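Local coordinates for protein predicted metal-dependent hydrolase of the TIM-barrel fold (Lactobacillus casei, PDB 2QPX) that is of unproven function but carries two zinc ions in a TIM-barrel fold and probably acts as a metal-dependent hydrolase of the amidohydrolase family, at residues D142-A145 against A146-Q149; A188-D191 against T192-H195; T202-P205 against L206-M210. All blocks are in the same frame, centred on the assembly; numbering follows the deposited sequence.

How the contacts relate
The three contacts are short pieces of three helices on one flank of the barrel, two of them helix starts, and their inner side chains share one apolar cluster. Contacts 1 and 2 meet where W147 CG lies 3.4 Å from F190 CE1. L206 of contact 3 joins both: its CD1 is 3.7 Å from W147 CZ3, and its CD2 is 3.5 Å from W193 CE3. The S203 hydroxyl of contact 3 also packs on the backbone of contact 2, OG 3.7 Å from G189 CA. Contacts 1 and 2 lie away from the zinc site. Contact 3 comes closer to it, the side chain of I207 being about 11 Å from that of the zinc ligand H228.

Contact 1: D142-A145 against A146-Q149; sequences DNFA and AWWQ
N143 closes the start of helix 144-156 by accepting from A146. Its OD1 takes the amide hydrogen of A146 N at 3.0 Å, the N-cap bond, with the donor standing 46° out of the carbonyl plane, well above it. The side chain can fold back this way because CG sits between the backbone N and the carbonyl carbon (chi1 60°). The cap carbonyl also serves, N143 O receiving W147 N at 3.1 Å.

The tight part lies on the inner side of the turn, round F144. One face of its ring takes the CB of W148 in a CH-pi contact, 4.2 Å from that carbon to the ring centroid. Beyond CB, the W148 indole runs alongside F144 pointing the same way; the planes are 3° from parallel, yet slid so far apart that they hardly overlap. W147 comes in at a slant instead, its CZ3 3.8 Å from F144 CE2. Outside the turn, A186 and A187 of helix 183-196 pack on F144, while W147 NE1 is satisfied by the carbonyl of A134.

The opposite character prevails at A145 and Q149. Both are exposed and share little more than the helical bond from Q149 N to A145 O, 3.0 Å long, and the Q149 chain extends away from the turn. An alanine in place of N143 would probably leave A146 N without its cap acceptor and loosen the first turn.

The chemistry is thus divided: a polar cap pays for an amide that the helix itself cannot satisfy, while three aromatic side chains fix the inner face of the turn through dispersion and CH-pi contact, with the indole N-H that goes inward given an acceptor of its own.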
loop_
_atom_site.group_PDB
_atom_site.type_symbol
_atom_site.label_atom_id
_atom_site.label_comp_id
_atom_site.label_asym_id
_atom_site.label_seq_id
_atom_site.Cartn_x
_atom_site.Cartn_y
_atom_site.Cartn_z
ATOM N N ASP A 142 35.174 26.749 9.554
ATOM C CA ASP A 142 34.711 26.716 10.938
ATOM C C ASP A 142 33.406 27.460 11.188
ATOM O O ASP A 142 32.886 27.389 12.286
ATOM C CB ASP A 142 35.811 27.122 11.944
ATOM C CG ASP A 142 36.272 28.556 11.804
ATOM O OD1 ASP A 142 35.629 29.387 11.135
ATOM O OD2 ASP A 142 37.325 28.860 12.408
ATOM N N ASN A 143 32.853 28.113 10.163
ATOM C CA ASN A 143 31.591 28.849 10.290
ATOM C C ASN A 143 30.678 28.642 9.087
ATOM O O ASN A 143 31.153 28.390 7.968
ATOM C CB ASN A 143 31.831 30.356 10.456
ATOM C CG ASN A 143 32.582 30.955 9.282
ATOM O OD1 ASN A 143 31.983 31.578 8.378
ATOM N ND2 ASN A 143 33.910 30.746 9.265
ATOM N N PHE A 144 29.386 28.748 9.342
ATOM C CA PHE A 144 28.375 28.553 8.297
ATOM C C PHE A 144 28.600 29.414 7.058
ATOM O O PHE A 144 28.484 28.940 5.927
ATOM C CB PHE A 144 26.973 28.804 8.863
ATOM C CG PHE A 144 25.881 28.793 7.826
ATOM C CD1 PHE A 144 25.538 29.940 7.129
ATOM C CD2 PHE A 144 25.210 27.636 7.530
ATOM C CE1 PHE A 144 24.535 29.928 6.191
ATOM C CE2 PHE A 144 24.193 27.621 6.577
ATOM C CZ PHE A 144 23.858 28.773 5.898
ATOM N N ALA A 145 28.849 30.698 7.223
ATOM C CA ALA A 145 28.898 31.560 6.042
ATOM C C ALA A 145 30.006 31.158 5.064
ATOM O O ALA A 145 29.788 31.120 3.840
ATOM C CB ALA A 145 29.073 33.037 6.476
ATOM N N ALA A 146 31.186 30.852 5.584
ATOM C CA ALA A 146 32.324 30.469 4.724
ATOM C C ALA A 146 32.064 29.083 4.130
ATOM O O ALA A 146 32.387 28.842 2.963
ATOM C CB ALA A 146 33.626 30.446 5.507
ATOM N N TRP A 147 31.504 28.181 4.926
ATOM C CA TRP A 147 31.137 26.847 4.426
ATOM C C TRP A 147 30.106 26.955 3.290
ATOM O O TRP A 147 30.271 26.367 2.207
ATOM C CB TRP A 147 30.564 25.999 5.540
ATOM C CG TRP A 147 29.883 24.761 5.012
ATOM C CD1 TRP A 147 30.486 23.619 4.581
ATOM C CD2 TRP A 147 28.479 24.574 4.833
ATOM N NE1 TRP A 147 29.551 22.717 4.125
ATOM C CE2 TRP A 147 28.302 23.272 4.293
ATOM C CE3 TRP A 147 27.346 25.364 5.083
ATOM C CZ2 TRP A 147 27.065 22.779 3.970
ATOM C CZ3 TRP A 147 26.112 24.868 4.783
ATOM C CH2 TRP A 147 25.976 23.574 4.211
ATOM N N TRP A 148 29.040 27.720 3.525
ATOM C CA TRP A 148 27.983 27.877 2.530
ATOM C C TRP A 148 28.511 28.507 1.239
ATOM O O TRP A 148 28.157 28.076 0.124
ATOM C CB TRP A 148 26.822 28.705 3.086
ATOM C CG TRP A 148 25.745 28.891 2.074
ATOM C CD1 TRP A 148 25.400 30.043 1.442
ATOM C CD2 TRP A 148 24.910 27.864 1.517
ATOM N NE1 TRP A 148 24.389 29.810 0.549
ATOM C CE2 TRP A 148 24.084 28.477 0.558
ATOM C CE3 TRP A 148 24.801 26.489 1.723
ATOM C CZ2 TRP A 148 23.117 27.760 -0.157
ATOM C CZ3 TRP A 148 23.852 25.784 1.028
ATOM C CH2 TRP A 148 23.040 26.410 0.076
ATOM N N GLN A 149 29.359 29.515 1.360
ATOM C CA GLN A 149 29.926 30.127 0.153
ATOM C C GLN A 149 30.714 29.105 -0.676
ATOM O O GLN A 149 30.540 29.011 -1.895
ATOM C CB GLN A 149 30.798 31.346 0.502
ATOM C CG GLN A 149 31.442 31.966 -0.716
ATOM C CD GLN A 149 32.274 33.176 -0.353
ATOM O OE1 GLN A 149 33.492 33.081 -0.212
ATOM N NE2 GLN A 149 31.616 34.303 -0.158
#

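Contact 2: A188-D191 against T192-H195; sequences AGFD and TWKH
F190 and W193 both set CG anti to the backbone N (chi1 177° and 178°), which throws the two rings off the same flank of helix 183-196, three residues apart. There they cross obliquely, the planes turned 83° against each other, and the touch is made by one corner of each: F190 CD1 lies 4.0 Å from W193 CE3.

K194 follows one position on, held at the backbone by a nearly straight bond from its N to F190 O, 2.8 Å long. Its CB passes near the F190 ring, 4.2 Å from CE2, before the chain bends and carries NZ away to the carbonyl of M138. W193 is tied in a similar manner, its NE1 donating to the carbonyl of K199. Both links reach beyond this turn, one to the end of helix 130-138 and the other to the chain that follows helix 183-196.

On another side of the helix H195 packs on the backbone carbonyl of D191. D191 O receives H195 N at 2.9 Å, and the imidazole folds back over that carbonyl, so the oxygen stands 3.1 Å above the ring plane, toward its rim. The carboxylate of D191 turns elsewhere: its OD1 lies in the plane of the F190 ring at the edge, 3.8 Å from CD2.

The electropositive C-H edge of a phenyl ring meeting a carboxylate oxygen is likely to be mildly attractive. More weight falls on the flank where F190 and W193 are buried. The indole N-H packed there among apolar groups has an acceptor, and K194 NZ, led out along the flank, has one too in the M138 carbonyl; the helix is bound to its surroundings by hydrogen bonds as well as by contact.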
loop_
_atom_site.group_PDB
_atom_site.type_symbol
_atom_site.label_atom_id
_atom_site.label_comp_id
_atom_site.label_asym_id
_atom_site.label_seq_id
_atom_site.Cartn_x
_atom_site.Cartn_y
_atom_site.Cartn_z
ATOM N N ALA A 188 22.706 27.293 13.033
ATOM C CA ALA A 188 22.755 26.591 14.330
ATOM C C ALA A 188 22.981 25.080 14.073
ATOM O O ALA A 188 23.727 24.423 14.801
ATOM C CB ALA A 188 21.504 26.824 15.124
ATOM N N GLY A 189 22.325 24.533 13.059
ATOM C CA GLY A 189 22.521 23.132 12.656
ATOM C C GLY A 189 23.950 22.857 12.231
ATOM O O GLY A 189 24.557 21.829 12.635
ATOM N N PHE A 190 24.512 23.778 11.448
ATOM C CA PHE A 190 25.893 23.698 11.029
ATOM C C PHE A 190 26.834 23.691 12.246
ATOM O O PHE A 190 27.742 22.867 12.351
ATOM C CB PHE A 190 26.294 24.827 10.096
ATOM C CG PHE A 190 27.756 24.789 9.704
ATOM C CD1 PHE A 190 28.162 24.025 8.626
ATOM C CD2 PHE A 190 28.743 25.411 10.469
ATOM C CE1 PHE A 190 29.510 23.941 8.276
ATOM C CE2 PHE A 190 30.084 25.321 10.120
ATOM C CZ PHE A 190 30.475 24.562 9.039
ATOM N N ASP A 191 26.599 24.612 13.178
ATOM C CA ASP A 191 27.470 24.691 14.354
ATOM C C ASP A 191 27.392 23.405 15.159
ATOM O O ASP A 191 28.418 22.921 15.615
ATOM C CB ASP A 191 27.075 25.884 15.256
ATOM C CG ASP A 191 27.337 27.216 14.617
ATOM O OD1 ASP A 191 28.138 27.290 13.660
ATOM O OD2 ASP A 191 26.764 28.239 15.112
ATOM N N THR A 192 26.191 22.889 15.397
ATOM C CA THR A 192 25.994 21.640 16.161
ATOM C C THR A 192 26.744 20.484 15.471
ATOM O O THR A 192 27.442 19.672 16.131
ATOM C CB THR A 192 24.546 21.343 16.377
ATOM O OG1 THR A 192 24.016 22.367 17.210
ATOM C CG2 THR A 192 24.310 19.973 17.020
ATOM N N TRP A 193 26.618 20.437 14.146
ATOM C CA TRP A 193 27.325 19.440 13.331
ATOM C C TRP A 193 28.826 19.541 13.473
ATOM O O TRP A 193 29.498 18.536 13.822
ATOM C CB TRP A 193 26.869 19.606 11.878
ATOM C CG TRP A 193 27.488 18.725 10.856
ATOM C CD1 TRP A 193 27.992 17.461 11.034
ATOM C CD2 TRP A 193 27.652 19.033 9.471
ATOM N NE1 TRP A 193 28.448 16.969 9.835
ATOM C CE2 TRP A 193 28.252 17.905 8.855
ATOM C CE3 TRP A 193 27.357 20.155 8.684
ATOM C CZ2 TRP A 193 28.534 17.853 7.488
ATOM C CZ3 TRP A 193 27.654 20.111 7.315
ATOM C CH2 TRP A 193 28.250 18.965 6.729
ATOM N N LYS A 194 29.347 20.725 13.253
ATOM C CA LYS A 194 30.772 21.009 13.407
ATOM C C LYS A 194 31.294 20.568 14.797
ATOM O O LYS A 194 32.313 19.824 14.924
ATOM C CB LYS A 194 31.046 22.484 13.068
ATOM C CG LYS A 194 32.479 22.947 13.230
ATOM C CD LYS A 194 33.445 22.136 12.413
ATOM C CE LYS A 194 33.677 22.666 11.081
ATOM N NZ LYS A 194 35.073 22.270 10.600
ATOM N N HIS A 195 30.563 20.915 15.844
ATOM C CA HIS A 195 30.980 20.623 17.219
ATOM C C HIS A 195 30.826 19.147 17.614
ATOM O O HIS A 195 31.447 18.692 18.589
ATOM C CB HIS A 195 30.168 21.446 18.237
ATOM C CG HIS A 195 30.337 22.923 18.122
ATOM N ND1 HIS A 195 29.367 23.816 18.564
ATOM C CD2 HIS A 195 31.326 23.668 17.586
ATOM C CE1 HIS A 195 29.774 25.048 18.316
ATOM N NE2 HIS A 195 30.954 24.987 17.717
#

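Contact 3: T202-P205 against L206-M210; sequences TSKP and LIDYM
The carboxylate of D208 is the flat group of K204's salt bridge: NZ meets OD2 on the syn side, 18° out of the carboxylate plane, at 2.8 Å. At the other oxygen a water donates to OD1 at 2.7 Å and accepts from K204 NZ, closing a small ring of bonds. The phenol ring of Y209 leads away from the preceding turn; H213 stacks on it, and W148 meets it edge-to-face.

K204 runs nearly extended from its backbone until chi4 (60°) bends NZ back to the aspartate one turn on. Each charge has a second partner: NZ also donates to the carbonyl of H177, and OD2 accepts from E179 N, so the bridge ties helix 204-221 to the loop ahead of helix 183-196.

The start of the helix is finished by S203. Its OG accepts from L206 N at 3.2 Å, while S203 O takes I207 N at 2.9 Å. P205 has no N-H to offer, which costs nothing in a first turn, and its own carbonyl receives Y209 N.

A serine N-cap, a proline in the first turn and a lysine–aspartate bridge between residues four apart make a well-defined helix N-terminus, here on the helix that leads into strand 225-229 of the TIM barrel and its zinc ligand H228.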
loop_
_atom_site.group_PDB
_atom_site.type_symbol
_atom_site.label_atom_id
_atom_site.label_comp_id
_atom_site.label_asym_id
_atom_site.label_seq_id
_atom_site.Cartn_x
_atom_site.Cartn_y
_atom_site.Cartn_z
ATOM N N THR A 202 23.587 14.939 9.225
ATOM C CA THR A 202 22.330 14.405 9.739
ATOM C C THR A 202 21.368 15.487 10.246
ATOM O O THR A 202 20.282 15.165 10.715
ATOM C CB THR A 202 22.580 13.381 10.869
ATOM O OG1 THR A 202 23.186 14.037 11.998
ATOM C CG2 THR A 202 23.456 12.197 10.354
ATOM N N SER A 203 21.751 16.751 10.119
ATOM C CA SER A 203 20.924 17.867 10.623
ATOM C C SER A 203 19.763 18.166 9.643
ATOM O O SER A 203 20.022 18.593 8.510
ATOM C CB SER A 203 21.768 19.130 10.694
ATOM O OG SER A 203 20.959 20.272 10.981
ATOM N N LYS A 204 18.522 17.929 10.073
ATOM C CA LYS A 204 17.352 18.230 9.269
ATOM C C LYS A 204 17.255 19.729 8.916
ATOM O O LYS A 204 17.029 20.073 7.745
ATOM C CB LYS A 204 16.065 17.687 9.890
ATOM C CG LYS A 204 14.855 17.959 9.010
ATOM C CD LYS A 204 13.682 17.151 9.432
ATOM C CE LYS A 204 12.362 17.641 8.836
ATOM N NZ LYS A 204 12.293 17.644 7.356
ATOM N N PRO A 205 17.429 20.641 9.893
ATOM C CA PRO A 205 17.407 22.047 9.511
ATOM C C PRO A 205 18.420 22.405 8.428
ATOM O O PRO A 205 18.090 23.111 7.464
ATOM C CB PRO A 205 17.731 22.773 10.834
ATOM C CG PRO A 205 17.406 21.817 11.903
ATOM C CD PRO A 205 17.594 20.456 11.349
ATOM N N LEU A 206 19.635 21.891 8.536
ATOM C CA LEU A 206 20.643 22.229 7.532
ATOM C C LEU A 206 20.405 21.541 6.176
ATOM O O LEU A 206 20.553 22.185 5.143
ATOM C CB LEU A 206 22.047 21.963 8.066
ATOM C CG LEU A 206 23.193 22.397 7.164
ATOM C CD1 LEU A 206 23.116 23.905 6.808
ATOM C CD2 LEU A 206 24.565 22.010 7.797
ATOM N N ILE A 207 20.021 20.276 6.190
ATOM C CA ILE A 207 19.704 19.583 4.925
ATOM C C ILE A 207 18.531 20.262 4.213
ATOM O O ILE A 207 18.591 20.514 3.001
ATOM C CB ILE A 207 19.408 18.072 5.164
ATOM C CG1 ILE A 207 20.740 17.345 5.478
ATOM C CG2 ILE A 207 18.771 17.430 3.935
ATOM C CD1 ILE A 207 20.596 15.873 5.964
ATOM N N ASP A 208 17.467 20.586 4.940
ATOM C CA ASP A 208 16.294 21.187 4.303
ATOM C C ASP A 208 16.660 22.591 3.794
ATOM O O ASP A 208 16.283 22.947 2.651
ATOM C CB ASP A 208 15.089 21.246 5.254
ATOM C CG ASP A 208 14.387 19.911 5.447
ATOM O OD1 ASP A 208 14.883 18.884 4.943
ATOM O OD2 ASP A 208 13.298 19.909 6.121
ATOM N N TYR A 209 17.403 23.389 4.582
ATOM C CA TYR A 209 17.889 24.692 4.081
ATOM C C TYR A 209 18.662 24.497 2.755
ATOM O O TYR A 209 18.449 25.219 1.746
ATOM C CB TYR A 209 18.803 25.368 5.130
ATOM C CG TYR A 209 19.343 26.689 4.705
ATOM C CD1 TYR A 209 20.502 26.800 3.963
ATOM C CD2 TYR A 209 18.668 27.870 5.054
ATOM C CE1 TYR A 209 20.991 28.056 3.592
ATOM C CE2 TYR A 209 19.114 29.092 4.675
ATOM C CZ TYR A 209 20.265 29.200 3.942
ATOM O OH TYR A 209 20.711 30.431 3.545
HETATM N N MSE A 210 19.616 23.557 2.771
HETATM C CA MSE A 210 20.446 23.273 1.625
HETATM C C MSE A 210 19.582 22.958 0.414
HETATM O O MSE A 210 19.799 23.500 -0.689
HETATM C CB MSE A 210 21.309 22.056 1.940
HETATM C CG MSE A 210 22.235 21.652 0.843
HETATM SE SE MSE A 210 22.998 19.858 1.059
HETATM C CE MSE A 210 21.506 18.734 0.454
HETATM O O HOH W 1 13.836 16.466 5.550
#